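Local coordinates for protein glutamate--tRNA ligase (Elizabethkingia anophelis, PDB 6B1Z) that catalyses the ATP-dependent attachment of glutamate to its cognate tRNA, as a class I aminoacyl-tRNA synthetase with a catalytic domain and an anticodon-binding domain, at residues A137-R143 with T195-K199; M173-I179 with S190-L196; E299-L303 with A351-N355; E370-L375 with V401-Y405. One frame throughout, in Å; residues are numbered along the deposited sequence. Where two conformers were deposited one is given.

In the fold
Interactions 1 and 2 end on the same stretch of chain; interactions 3 and 4 follow in series. Interactions 1 and 2 lie in the catalytic domain, with centres 10 Å apart. They share Thr195 and Leu196, and they touch where Arg143 and Asp198 both meet the backbone of Met173. Interaction 2 closes the open end of the hairpin 178-183/187-192, and interaction 1 ties the chain that leaves it to the loop 137-143. Interaction 3 lies about 47 Å from both, between centres, and joins the loop before helix 304-312 to helix 348-361. Interaction 4, with its centre about 14 Å from that of interaction 3, packs helix 364-377 on helix 401-406 in the anticodon-binding region. The contacts thus sample the elongated enzyme from its catalytic part towards its anticodon-binding part.

Interaction 1 (A137-R143 with T195-K199); sequences AYNYETR and TLDDK
Two loops meet through one backbone bond, from Asp198 N to Tyr138 O (2.7 Å, 165° at the hydrogen), with Asn139 facing Asp197. Asp198 is the centre of an inverse gamma turn in this loop of the catalytic domain, and its carboxylate takes a side-on salt bridge from Arg143. Arg143 uses NE and NH2, one for each carboxylate oxygen of Asp198. Arg143 NE reaches Asp198 OD2 at 2.7 Å, and Arg143 NH2 reaches Asp198 OD1 at 2.9 Å. Both oxygens accept on their syn lone pairs. The guanidinium and carboxylate planes are nearly coplanar, 25° apart, although the two side chains cross at about a right angle. The Arg143 chain starts with CG between its backbone N and carbonyl carbon (chi1 72°) and bends again at chi3, which turns NE and NH2 towards Asp198. Tyr140 CA lies over one guanidinium face. Arg143 NH2 also donates to Met173 O. Asp198 accepts from Tyr113 OH and Met173 N as well, so several donors hold its buried carboxylate. This probably favours the ionised form. Two waters accept from Asn139 ND2 and Tyr140 N and probably donate to Leu196 O. Within the loop 137-143, Asn139 OD1 accepts from Thr142 N in an Asx motif, and Thr142 OG1 donates to Ala137 O at 2.8 Å.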
loop_
_atom_site.group_PDB
_atom_site.type_symbol
_atom_site.label_atom_id
_atom_site.label_comp_id
_atom_site.label_asym_id
_atom_site.label_seq_id
_atom_site.Cartn_x
_atom_site.Cartn_y
_atom_site.Cartn_z
ATOM N N ALA A 137 -0.715 -33.586 9.220
ATOM C CA ALA A 137 -1.451 -32.631 10.038
ATOM C C ALA A 137 -1.613 -33.218 11.429
ATOM O O ALA A 137 -1.981 -34.386 11.572
ATOM C CB ALA A 137 -2.829 -32.307 9.444
ATOM N N TYR A 138 -1.312 -32.416 12.448
ATOM C CA TYR A 138 -1.545 -32.799 13.837
ATOM C C TYR A 138 -3.031 -32.616 14.108
ATOM O O TYR A 138 -3.510 -31.480 14.202
ATOM C CB TYR A 138 -0.692 -31.919 14.753
ATOM C CG TYR A 138 -0.244 -32.548 16.069
ATOM C CD1 TYR A 138 -1.165 -33.061 16.975
ATOM C CD2 TYR A 138 1.113 -32.601 16.407
ATOM C CE1 TYR A 138 -0.752 -33.622 18.189
ATOM C CE2 TYR A 138 1.536 -33.152 17.613
ATOM C CZ TYR A 138 0.595 -33.674 18.493
ATOM O OH TYR A 138 1.021 -34.216 19.678
ATOM N N ASN A 139 -3.781 -33.713 14.202
ATOM C CA ASN A 139 -5.240 -33.609 14.186
ATOM C C ASN A 139 -5.838 -34.822 14.893
ATOM O O ASN A 139 -5.128 -35.613 15.522
ATOM C CB ASN A 139 -5.752 -33.467 12.744
ATOM C CG ASN A 139 -5.423 -34.681 11.875
ATOM O OD1 ASN A 139 -4.961 -35.714 12.370
ATOM N ND2 ASN A 139 -5.670 -34.558 10.578
ATOM N N TYR A 140 -7.157 -34.980 14.774
ATOM C CA TYR A 140 -7.817 -36.101 15.438
ATOM C C TYR A 140 -7.223 -37.439 15.005
ATOM O O TYR A 140 -7.075 -38.351 15.825
ATOM C CB TYR A 140 -9.321 -36.064 15.152
ATOM C CG TYR A 140 -10.087 -37.059 15.990
ATOM C CD1 TYR A 140 -10.156 -38.393 15.614
ATOM C CD2 TYR A 140 -10.723 -36.668 17.167
ATOM C CE1 TYR A 140 -10.838 -39.308 16.374
ATOM C CE2 TYR A 140 -11.404 -37.585 17.944
ATOM C CZ TYR A 140 -11.462 -38.901 17.532
ATOM O OH TYR A 140 -12.140 -39.847 18.279
ATOM N N GLU A 141 -6.874 -37.568 13.722
ATOM C CA GLU A 141 -6.371 -38.828 13.177
ATOM C C GLU A 141 -4.989 -39.197 13.698
ATOM O O GLU A 141 -4.686 -40.392 13.840
ATOM C CB GLU A 141 -6.319 -38.743 11.655
ATOM C CG GLU A 141 -7.680 -38.777 10.984
ATOM C CD GLU A 141 -7.573 -38.652 9.474
ATOM O OE1 GLU A 141 -6.652 -37.948 8.990
ATOM O OE2 GLU A 141 -8.411 -39.259 8.774
ATOM N N THR A 142 -4.127 -38.208 13.949
ATOM C CA THR A 142 -2.734 -38.465 14.294
ATOM C C THR A 142 -2.414 -38.241 15.764
ATOM O O THR A 142 -1.346 -38.668 16.219
ATOM C CB THR A 142 -1.782 -37.589 13.451
ATOM O OG1 THR A 142 -2.071 -36.196 13.661
ATOM C CG2 THR A 142 -1.922 -37.885 11.957
ATOM N N ARG A 143 -3.291 -37.573 16.522
ATOM C CA ARG A 143 -2.850 -37.178 17.856
ATOM C C ARG A 143 -2.596 -38.387 18.750
ATOM O O ARG A 143 -1.730 -38.331 19.627
ATOM C CB ARG A 143 -3.849 -36.207 18.498
ATOM C CG ARG A 143 -5.153 -36.819 18.922
ATOM C CD ARG A 143 -5.961 -35.819 19.763
ATOM N NE ARG A 143 -6.581 -34.762 18.973
ATOM C CZ ARG A 143 -7.895 -34.554 18.899
ATOM N NH1 ARG A 143 -8.738 -35.351 19.565
ATOM N NH2 ARG A 143 -8.371 -33.548 18.168
ATOM N N THR A 195 -11.550 -31.595 8.876
ATOM C CA THR A 195 -10.612 -30.985 7.940
ATOM C C THR A 195 -9.621 -30.048 8.622
ATOM O O THR A 195 -8.760 -29.475 7.937
ATOM C CB THR A 195 -11.363 -30.199 6.844
ATOM O OG1 THR A 195 -11.960 -29.023 7.406
ATOM C CG2 THR A 195 -12.444 -31.054 6.163
ATOM N N LEU A 196 -9.722 -29.867 9.937
ATOM C CA LEU A 196 -8.956 -28.865 10.666
ATOM C C LEU A 196 -7.956 -29.535 11.602
ATOM O O LEU A 196 -8.048 -30.730 11.903
ATOM C CB LEU A 196 -9.899 -27.948 11.448
ATOM C CG LEU A 196 -11.006 -27.289 10.615
ATOM C CD1 LEU A 196 -11.931 -26.485 11.517
ATOM C CD2 LEU A 196 -10.404 -26.411 9.492
ATOM N N ASP A 197 -6.986 -28.758 12.092
ATOM C CA ASP A 197 -5.857 -29.278 12.853
ATOM C C ASP A 197 -5.889 -28.797 14.296
ATOM O O ASP A 197 -6.525 -27.783 14.625
ATOM C CB ASP A 197 -4.524 -28.857 12.226
ATOM C CG ASP A 197 -4.415 -29.241 10.771
ATOM O OD1 ASP A 197 -5.125 -30.173 10.354
ATOM O OD2 ASP A 197 -3.613 -28.614 10.047
ATOM N N ASP A 198 -5.158 -29.522 15.148
ATOM C CA ASP A 198 -4.995 -29.194 16.566
ATOM C C ASP A 198 -3.926 -28.104 16.714
ATOM O O ASP A 198 -2.803 -28.353 17.166
ATOM C CB ASP A 198 -4.571 -30.431 17.359
ATOM C CG ASP A 198 -5.643 -31.528 17.438
ATOM O OD1 ASP A 198 -6.807 -31.307 17.057
ATOM O OD2 ASP A 198 -5.268 -32.628 17.907
ATOM N N LYS A 199 -4.286 -26.873 16.335
ATOM C CA LYS A 199 -3.281 -25.823 16.220
ATOM C C LYS A 199 -2.679 -25.490 17.577
ATOM O O LYS A 199 -3.345 -25.542 18.614
ATOM C CB LYS A 199 -3.877 -24.555 15.597
ATOM C CG LYS A 199 -4.242 -24.714 14.108
ATOM C CD LYS A 199 -3.918 -23.444 13.291
ATOM C CE LYS A 199 -4.004 -23.701 11.775
ATOM N NZ LYS A 199 -5.141 -22.963 11.127
HETATM O O HOH W 1 -7.275 -32.369 9.666
HETATM O O HOH W 2 -9.057 -33.093 13.330
#

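Interaction 2 (M173-I179 with S190-L196); sequences MPLDRII and SVNTNTL
Thr193 holds OG1 between its backbone N and carbonyl carbon (chi1 54°), which aims the hydroxyl at the loop 174-177. There Thr193 OG1 donates to Pro174 O at 2.7 Å, from above the carbonyl plane, and accepts from Arg177 N at 3.0 Å. Asp176 has CG opposite its backbone N (chi1 -171°), which brings OD1 to Asn192 ND2 at 2.9 Å, nearly in the amide plane of Asn192. Asn192 OD1 accepts from Asn194 N, which forms an Asx turn. Asn194 OD1 takes the Asp176 N-H from above its carbonyl plane, and a water lies within hydrogen-bonding distance of both Asn194 OD1 and Pro174 O. Beside Leu241 of helix 236-246, which covers Met173 and Ile179, the Met173 chain bends at chi2, and its CE packs on Leu196 CB at 3.6 Å. Ile179 CG1 touches Thr193 CG2. Backbone bonds pair Ile179 with Val191, and Thr193 N donates to Arg177 O. The arrangement is the open end of an antiparallel beta hairpin, where strand 187-192 runs into a 3-10 turn.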
loop_
_atom_site.group_PDB
_atom_site.type_symbol
_atom_site.label_atom_id
_atom_site.label_comp_id
_atom_site.label_asym_id
_atom_site.label_seq_id
_atom_site.Cartn_x
_atom_site.Cartn_y
_atom_site.Cartn_z
ATOM N N MET A 173 -9.255 -30.309 18.409
ATOM C CA MET A 173 -10.311 -30.188 17.408
ATOM C C MET A 173 -11.396 -31.219 17.681
ATOM O O MET A 173 -11.084 -32.410 17.839
ATOM C CB MET A 173 -9.781 -30.401 15.995
ATOM C CG MET A 173 -9.533 -29.141 15.237
ATOM S SD MET A 173 -11.032 -28.167 14.973
ATOM C CE MET A 173 -10.182 -26.597 14.733
ATOM N N PRO A 174 -12.665 -30.807 17.751
ATOM C CA PRO A 174 -13.763 -31.765 17.917
ATOM C C PRO A 174 -13.793 -32.808 16.809
ATOM O O PRO A 174 -13.368 -32.556 15.678
ATOM C CB PRO A 174 -15.019 -30.879 17.862
ATOM C CG PRO A 174 -14.550 -29.519 18.291
ATOM C CD PRO A 174 -13.114 -29.399 17.820
ATOM N N LEU A 175 -14.309 -33.989 17.157
ATOM C CA LEU A 175 -14.574 -35.052 16.188
ATOM C C LEU A 175 -15.828 -34.743 15.365
ATOM O O LEU A 175 -16.921 -34.579 15.920
ATOM C CB LEU A 175 -14.724 -36.385 16.922
ATOM C CG LEU A 175 -15.108 -37.603 16.056
ATOM C CD1 LEU A 175 -14.071 -37.833 14.970
ATOM C CD2 LEU A 175 -15.295 -38.850 16.898
ATOM N N ASP A 176 -15.669 -34.680 14.035
ATOM C CA ASP A 176 -16.789 -34.709 13.090
ATOM C C ASP A 176 -17.911 -33.743 13.484
ATOM O O ASP A 176 -19.074 -34.112 13.650
ATOM C CB ASP A 176 -17.310 -36.146 12.968
ATOM C CG ASP A 176 -18.322 -36.324 11.842
ATOM O OD1 ASP A 176 -18.420 -35.445 10.969
ATOM O OD2 ASP A 176 -19.050 -37.353 11.840
ATOM N N ARG A 177 -17.538 -32.473 13.629
ATOM C CA ARG A 177 -18.483 -31.434 13.993
ATOM C C ARG A 177 -18.576 -30.436 12.849
ATOM O O ARG A 177 -17.547 -30.030 12.295
ATOM C CB ARG A 177 -18.045 -30.759 15.298
ATOM C CG ARG A 177 -19.029 -29.708 15.776
ATOM C CD ARG A 177 -18.615 -29.130 17.136
ATOM N NE ARG A 177 -19.357 -27.901 17.371
ATOM C CZ ARG A 177 -19.101 -27.068 18.378
ATOM N NH1 ARG A 177 -18.169 -27.383 19.270
ATOM N NH2 ARG A 177 -19.794 -25.943 18.502
ATOM N N ILE A 178 -19.803 -30.055 12.491
ATOM C CA ILE A 178 -20.028 -29.063 11.443
ATOM C C ILE A 178 -20.089 -27.681 12.083
ATOM O O ILE A 178 -20.918 -27.437 12.966
ATOM C CB ILE A 178 -21.315 -29.363 10.666
ATOM C CG1 ILE A 178 -21.193 -30.714 9.980
ATOM C CG2 ILE A 178 -21.579 -28.252 9.656
ATOM C CD1 ILE A 178 -22.484 -31.200 9.373
ATOM N N ILE A 179 -19.200 -26.791 11.654
ATOM C CA ILE A 179 -19.173 -25.409 12.111
ATOM C C ILE A 179 -19.828 -24.558 11.033
ATOM O O ILE A 179 -19.382 -24.559 9.878
ATOM C CB ILE A 179 -17.735 -24.940 12.382
ATOM C CG1 ILE A 179 -16.970 -25.944 13.260
ATOM C CG2 ILE A 179 -17.757 -23.559 13.033
ATOM C CD1 ILE A 179 -17.623 -26.227 14.600
ATOM N N SER A 190 -20.010 -23.633 5.654
ATOM C CA SER A 190 -19.816 -24.613 6.710
ATOM C C SER A 190 -18.517 -25.377 6.505
ATOM O O SER A 190 -18.077 -25.594 5.370
ATOM C CB SER A 190 -20.972 -25.615 6.763
ATOM O OG SER A 190 -22.208 -24.945 6.948
ATOM N N VAL A 191 -17.922 -25.800 7.618
ATOM C CA VAL A 191 -16.633 -26.499 7.669
ATOM C C VAL A 191 -16.764 -27.662 8.650
ATOM O O VAL A 191 -17.238 -27.445 9.770
ATOM C CB VAL A 191 -15.515 -25.543 8.147
ATOM C CG1 VAL A 191 -14.194 -26.284 8.459
ATOM C CG2 VAL A 191 -15.304 -24.389 7.153
ATOM N N ASN A 192 -16.307 -28.855 8.281
ATOM C CA ASN A 192 -16.237 -29.954 9.232
ATOM C C ASN A 192 -14.890 -29.923 9.947
ATOM O O ASN A 192 -13.836 -29.789 9.311
ATOM C CB ASN A 192 -16.447 -31.301 8.523
ATOM C CG ASN A 192 -16.695 -32.442 9.506
ATOM O OD1 ASN A 192 -15.812 -32.808 10.281
ATOM N ND2 ASN A 192 -17.904 -32.995 9.482
ATOM N N THR A 193 -14.921 -30.069 11.277
ATOM C CA THR A 193 -13.682 -30.058 12.049
ATOM C C THR A 193 -12.708 -31.166 11.651
ATOM O O THR A 193 -11.513 -31.054 11.941
ATOM C CB THR A 193 -13.989 -30.149 13.550
ATOM O OG1 THR A 193 -14.811 -31.294 13.825
ATOM C CG2 THR A 193 -14.720 -28.918 13.996
ATOM N N ASN A 194 -13.186 -32.238 11.009
ATOM C CA ASN A 194 -12.253 -33.257 10.546
ATOM C C ASN A 194 -11.261 -32.728 9.515
ATOM O O ASN A 194 -10.235 -33.376 9.277
ATOM C CB ASN A 194 -13.011 -34.437 9.932
ATOM C CG ASN A 194 -13.734 -35.286 10.954
ATOM O OD1 ASN A 194 -13.522 -35.167 12.156
ATOM N ND2 ASN A 194 -14.598 -36.168 10.464
ATOM N N THR A 195 -11.550 -31.595 8.876
ATOM C CA THR A 195 -10.612 -30.985 7.940
ATOM C C THR A 195 -9.621 -30.048 8.622
ATOM O O THR A 195 -8.760 -29.475 7.937
ATOM C CB THR A 195 -11.363 -30.199 6.844
ATOM O OG1 THR A 195 -11.960 -29.023 7.406
ATOM C CG2 THR A 195 -12.444 -31.054 6.163
ATOM N N LEU A 196 -9.722 -29.867 9.937
ATOM C CA LEU A 196 -8.956 -28.865 10.666
ATOM C C LEU A 196 -7.956 -29.535 11.602
ATOM O O LEU A 196 -8.048 -30.730 11.903
ATOM C CB LEU A 196 -9.899 -27.948 11.448
ATOM C CG LEU A 196 -11.006 -27.289 10.615
ATOM C CD1 LEU A 196 -11.931 -26.485 11.517
ATOM C CD2 LEU A 196 -10.404 -26.411 9.492
HETATM O O HOH W 3 -11.644 -33.914 14.026
#

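Interaction 3 (E299-L303 with A351-N355); sequences EEGYL and AKWFN
Asn355 points its amide from helix 348-361 at the backbone of the loop 301-303, and the Tyr302 ring stands across it. The two side chains cross at about a right angle, with ring and amide planes 52° apart. In this way an asparagine side chain ties down the N-terminus of helix 304-312, where Leu303 is the N-cap residue. Asn355 OD1 accepts from Leu303 N at 2.8 Å, in its carbonyl plane and on a lone pair (166° at the hydrogen). Asn355 ND2 donates to Gly301 O at 3.2 Å, a more bent bond that is tilted from both planes. The same ND2 also donates to Thr399 O, so the buried amide serves three backbone groups and its rotation is fixed. Leu303 sets its CG against Asn355 OD1. Tyr302 has CG opposite its own carbonyl carbon (chi1 -73°), which carries the ring obliquely towards the 351-352 turn of the helix. Tyr297 and Phe400 meet this ring edge-to-face. Ala351 O lies at the ring edge, in plane, and Tyr302 CE2 packs on Ala351 CB at 4.0 Å.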
loop_
_atom_site.group_PDB
_atom_site.type_symbol
_atom_site.label_atom_id
_atom_site.label_comp_id
_atom_site.label_asym_id
_atom_site.label_seq_id
_atom_site.Cartn_x
_atom_site.Cartn_y
_atom_site.Cartn_z
ATOM N N GLU A 299 7.957 8.138 -1.925
ATOM C CA GLU A 299 9.197 8.655 -2.482
ATOM C C GLU A 299 9.185 8.658 -4.005
ATOM O O GLU A 299 9.916 9.453 -4.613
ATOM C CB GLU A 299 10.371 7.840 -1.951
ATOM C CG GLU A 299 10.617 8.031 -0.444
ATOM C CD GLU A 299 9.810 7.077 0.443
ATOM O OE1 GLU A 299 8.829 6.465 -0.030
ATOM O OE2 GLU A 299 10.189 6.915 1.628
ATOM N N GLU A 300 8.363 7.809 -4.627
ATOM C CA GLU A 300 8.199 7.820 -6.077
ATOM C C GLU A 300 7.283 8.939 -6.551
ATOM O O GLU A 300 7.077 9.077 -7.762
ATOM C CB GLU A 300 7.655 6.468 -6.563
ATOM C CG GLU A 300 8.688 5.346 -6.505
ATOM C CD GLU A 300 9.877 5.601 -7.419
ATOM O OE1 GLU A 300 9.660 5.950 -8.594
ATOM O OE2 GLU A 300 11.029 5.471 -6.957
ATOM N N GLY A 301 6.743 9.751 -5.650
ATOM C CA GLY A 301 5.962 10.904 -6.052
ATOM C C GLY A 301 4.462 10.712 -6.080
ATOM O O GLY A 301 3.754 11.584 -6.604
ATOM N N TYR A 302 3.948 9.615 -5.522
ATOM C CA TYR A 302 2.500 9.449 -5.434
ATOM C C TYR A 302 1.958 10.327 -4.316
ATOM O O TYR A 302 2.510 10.357 -3.212
ATOM C CB TYR A 302 2.120 7.978 -5.203
ATOM C CG TYR A 302 2.296 7.110 -6.431
ATOM C CD1 TYR A 302 3.533 6.556 -6.748
ATOM C CD2 TYR A 302 1.215 6.837 -7.275
ATOM C CE1 TYR A 302 3.702 5.753 -7.860
ATOM C CE2 TYR A 302 1.381 6.024 -8.407
ATOM C CZ TYR A 302 2.620 5.503 -8.692
ATOM O OH TYR A 302 2.796 4.707 -9.807
ATOM N N LEU A 303 0.921 11.098 -4.623
ATOM C CA LEU A 303 0.316 11.971 -3.635
ATOM C C LEU A 303 -0.531 11.116 -2.696
ATOM O O LEU A 303 -1.213 10.206 -3.159
ATOM C CB LEU A 303 -0.552 13.025 -4.325
ATOM C CG LEU A 303 0.191 13.870 -5.365
ATOM C CD1 LEU A 303 -0.805 14.652 -6.210
ATOM C CD2 LEU A 303 1.184 14.795 -4.679
ATOM N N ALA A 351 -3.431 3.593 -10.882
ATOM C CA ALA A 351 -2.708 4.336 -9.852
ATOM C C ALA A 351 -2.106 5.613 -10.422
ATOM O O ALA A 351 -2.165 6.679 -9.786
ATOM C CB ALA A 351 -1.628 3.449 -9.239
ATOM N N LYS A 352 -1.555 5.536 -11.636
ATOM C CA LYS A 352 -0.986 6.721 -12.262
ATOM C C LYS A 352 -2.076 7.705 -12.667
ATOM O O LYS A 352 -1.900 8.923 -12.543
ATOM C CB LYS A 352 -0.131 6.303 -13.455
ATOM C CG LYS A 352 1.134 5.587 -12.986
ATOM C CD LYS A 352 1.932 4.987 -14.112
ATOM C CE LYS A 352 3.257 4.470 -13.594
ATOM N NZ LYS A 352 4.012 3.769 -14.679
ATOM N N TRP A 353 -3.215 7.192 -13.135
ATOM C CA TRP A 353 -4.330 8.070 -13.497
ATOM C C TRP A 353 -4.820 8.846 -12.282
ATOM O O TRP A 353 -5.036 10.056 -12.365
ATOM C CB TRP A 353 -5.471 7.259 -14.109
ATOM C CG TRP A 353 -6.731 8.055 -14.409
ATOM C CD1 TRP A 353 -7.011 8.752 -15.558
ATOM C CD2 TRP A 353 -7.886 8.196 -13.562
ATOM N NE1 TRP A 353 -8.275 9.309 -15.480
ATOM C CE2 TRP A 353 -8.827 8.988 -14.265
ATOM C CE3 TRP A 353 -8.214 7.738 -12.280
ATOM C CZ2 TRP A 353 -10.069 9.332 -13.727
ATOM C CZ3 TRP A 353 -9.459 8.078 -11.746
ATOM C CH2 TRP A 353 -10.369 8.865 -12.473
ATOM N N PHE A 354 -4.998 8.161 -11.147
ATOM C CA PHE A 354 -5.371 8.858 -9.917
ATOM C C PHE A 354 -4.365 9.951 -9.575
ATOM O O PHE A 354 -4.760 11.062 -9.191
ATOM C CB PHE A 354 -5.493 7.877 -8.746
ATOM C CG PHE A 354 -6.865 7.269 -8.589
ATOM C CD1 PHE A 354 -7.957 8.043 -8.181
ATOM C CD2 PHE A 354 -7.063 5.915 -8.814
ATOM C CE1 PHE A 354 -9.223 7.472 -8.027
ATOM C CE2 PHE A 354 -8.316 5.338 -8.650
ATOM C CZ PHE A 354 -9.401 6.109 -8.255
ATOM N N ASN A 355 -3.063 9.654 -9.680
ATOM C CA ASN A 355 -2.059 10.665 -9.352
ATOM C C ASN A 355 -2.207 11.874 -10.262
ATOM O O ASN A 355 -2.170 13.022 -9.800
ATOM C CB ASN A 355 -0.632 10.111 -9.442
ATOM C CG ASN A 355 0.269 10.694 -8.337
ATOM O OD1 ASN A 355 -0.072 10.607 -7.156
ATOM N ND2 ASN A 355 1.369 11.350 -8.719
#

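Interaction 4 (E370-L375 with V401-Y405); sequences EFKKVL and VKDIY
The Phe371 ring has Leu375 CG, of its own helix, over one face, offset towards the rim, and Tyr405 N at its edge, in plane. Its CE1 atom also meets Ile404 CG2 at 3.5 Å, an oblique approach, with the two side chains crossing at about a right angle. Phe371 carries CG opposite its backbone N (chi1 -177°), which swings the ring towards the second helix. The Tyr405 ring is approached obliquely too. Leu375 CD2 comes to Tyr405 CD1 at 3.5 Å, while Val374 CG1 packs on Tyr405 CB at 3.9 Å. The hydroxyl of Tyr405 is held by His413. At the other end of the contact, Val401 CG1 lies 3.7 Å from Phe371 N and also touches Phe371 CB. Glu370 crosses Val401 obliquely, with Glu370 CG 3.9 Å from Val401 CG1. Val374 CG2 rests on Lys402 at its CA and CB. No hydrogen bond crosses between the segments, so apolar packing carries this largely buried contact. The segment axes approach to 8.9 Å and cross at -48°. Helix 384-394, which lies between the two in the chain, adds Ile390 against both Phe371 and Ile404. Ile391 also touches Phe371, and Met394 touches Ile404. Helices 364-377, 384-394 and 401-406 therefore share one apolar core in the anticodon-binding region.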
loop_
_atom_site.group_PDB
_atom_site.type_symbol
_atom_site.label_atom_id
_atom_site.label_comp_id
_atom_site.label_asym_id
_atom_site.label_seq_id
_atom_site.Cartn_x
_atom_site.Cartn_y
_atom_site.Cartn_z
ATOM N N GLU A 370 8.055 20.745 -4.063
ATOM C CA GLU A 370 8.620 19.532 -4.641
ATOM C C GLU A 370 9.293 19.825 -5.976
ATOM O O GLU A 370 10.348 19.256 -6.282
ATOM C CB GLU A 370 7.543 18.459 -4.794
ATOM C CG GLU A 370 8.087 17.114 -5.313
ATOM C CD GLU A 370 9.088 16.448 -4.353
ATOM O OE1 GLU A 370 9.061 16.740 -3.133
ATOM O OE2 GLU A 370 9.913 15.636 -4.830
ATOM N N PHE A 371 8.718 20.726 -6.777
ATOM C CA PHE A 371 9.348 21.062 -8.047
ATOM C C PHE A 371 10.731 21.666 -7.830
ATOM O O PHE A 371 11.686 21.321 -8.536
ATOM C CB PHE A 371 8.458 22.014 -8.847
ATOM C CG PHE A 371 9.001 22.359 -10.206
ATOM C CD1 PHE A 371 9.278 21.360 -11.134
ATOM C CD2 PHE A 371 9.200 23.677 -10.573
ATOM C CE1 PHE A 371 9.776 21.683 -12.400
ATOM C CE2 PHE A 371 9.686 24.008 -11.833
ATOM C CZ PHE A 371 9.974 22.998 -12.754
ATOM N N LYS A 372 10.860 22.571 -6.855
ATOM C CA LYS A 372 12.165 23.163 -6.579
ATOM C C LYS A 372 13.162 22.121 -6.094
ATOM O O LYS A 372 14.366 22.252 -6.353
ATOM C CB LYS A 372 12.023 24.290 -5.546
ATOM C CG LYS A 372 11.364 25.548 -6.124
ATOM C CD LYS A 372 11.221 26.647 -5.087
ATOM C CE LYS A 372 12.582 27.161 -4.645
ATOM N NZ LYS A 372 12.468 28.464 -3.913
ATOM N N LYS A 373 12.683 21.111 -5.365
ATOM C CA LYS A 373 13.543 20.014 -4.937
ATOM C C LYS A 373 14.056 19.235 -6.144
ATOM O O LYS A 373 15.249 18.919 -6.229
ATOM C CB LYS A 373 12.764 19.109 -3.981
ATOM C CG LYS A 373 13.538 17.974 -3.333
ATOM C CD LYS A 373 12.677 17.337 -2.246
ATOM C CE LYS A 373 13.394 16.202 -1.530
ATOM N NZ LYS A 373 13.653 15.056 -2.439
ATOM N N VAL A 374 13.178 18.951 -7.108
ATOM C CA VAL A 374 13.628 18.261 -8.320
ATOM C C VAL A 374 14.655 19.105 -9.071
ATOM O O VAL A 374 15.688 18.593 -9.527
ATOM C CB VAL A 374 12.425 17.890 -9.209
ATOM C CG1 VAL A 374 12.893 17.279 -10.534
ATOM C CG2 VAL A 374 11.507 16.915 -8.485
ATOM N N LEU A 375 14.407 20.416 -9.196
ATOM C CA LEU A 375 15.361 21.276 -9.883
ATOM C C LEU A 375 16.717 21.246 -9.189
ATOM O O LEU A 375 17.761 21.113 -9.842
ATOM C CB LEU A 375 14.827 22.712 -9.959
ATOM C CG LEU A 375 13.563 22.933 -10.804
ATOM C CD1 LEU A 375 13.281 24.421 -10.977
ATOM C CD2 LEU A 375 13.683 22.267 -12.151
ATOM N N VAL A 401 5.189 15.210 -10.201
ATOM C CA VAL A 401 5.807 16.540 -10.239
ATOM C C VAL A 401 7.136 16.512 -10.990
ATOM O O VAL A 401 7.453 17.445 -11.742
ATOM C CB VAL A 401 5.972 17.101 -8.814
ATOM C CG1 VAL A 401 6.837 18.368 -8.833
ATOM C CG2 VAL A 401 4.623 17.377 -8.217
ATOM N N LYS A 402 7.921 15.433 -10.843
ATOM C CA LYS A 402 9.221 15.379 -11.511
ATOM C C LYS A 402 9.090 15.448 -13.031
ATOM O O LYS A 402 10.030 15.879 -13.709
ATOM C CB LYS A 402 9.982 14.110 -11.107
ATOM C CG LYS A 402 9.445 12.818 -11.737
ATOM C CD LYS A 402 10.160 11.575 -11.206
ATOM C CE LYS A 402 9.214 10.370 -11.229
ATOM N NZ LYS A 402 9.574 9.304 -10.230
ATOM N N ASP A 403 7.937 15.030 -13.585
ATOM C CA ASP A 403 7.724 15.091 -15.034
ATOM C C ASP A 403 7.803 16.523 -15.545
ATOM O O ASP A 403 8.161 16.747 -16.707
ATOM C CB ASP A 403 6.345 14.539 -15.427
ATOM C CG ASP A 403 6.134 13.093 -15.050
ATOM O OD1 ASP A 403 7.107 12.386 -14.717
ATOM O OD2 ASP A 403 4.955 12.674 -15.122
ATOM N N ILE A 404 7.432 17.499 -14.707
ATOM C CA ILE A 404 7.466 18.896 -15.126
ATOM C C ILE A 404 8.887 19.330 -15.481
ATOM O O ILE A 404 9.090 20.137 -16.403
ATOM C CB ILE A 404 6.858 19.775 -14.015
ATOM C CG1 ILE A 404 5.393 19.391 -13.784
ATOM C CG2 ILE A 404 6.952 21.277 -14.385
ATOM C CD1 ILE A 404 4.752 20.110 -12.597
ATOM N N TYR A 405 9.893 18.793 -14.788
ATOM C CA TYR A 405 11.270 19.019 -15.218
ATOM C C TYR A 405 11.688 18.053 -16.324
ATOM O O TYR A 405 12.211 18.472 -17.363
ATOM C CB TYR A 405 12.238 18.885 -14.039
ATOM C CG TYR A 405 13.681 18.951 -14.512
ATOM C CD1 TYR A 405 14.238 20.151 -14.928
ATOM C CD2 TYR A 405 14.460 17.799 -14.590
ATOM C CE1 TYR A 405 15.538 20.213 -15.387
ATOM C CE2 TYR A 405 15.762 17.848 -15.056
ATOM C CZ TYR A 405 16.295 19.062 -15.449
ATOM O OH TYR A 405 17.593 19.123 -15.912
#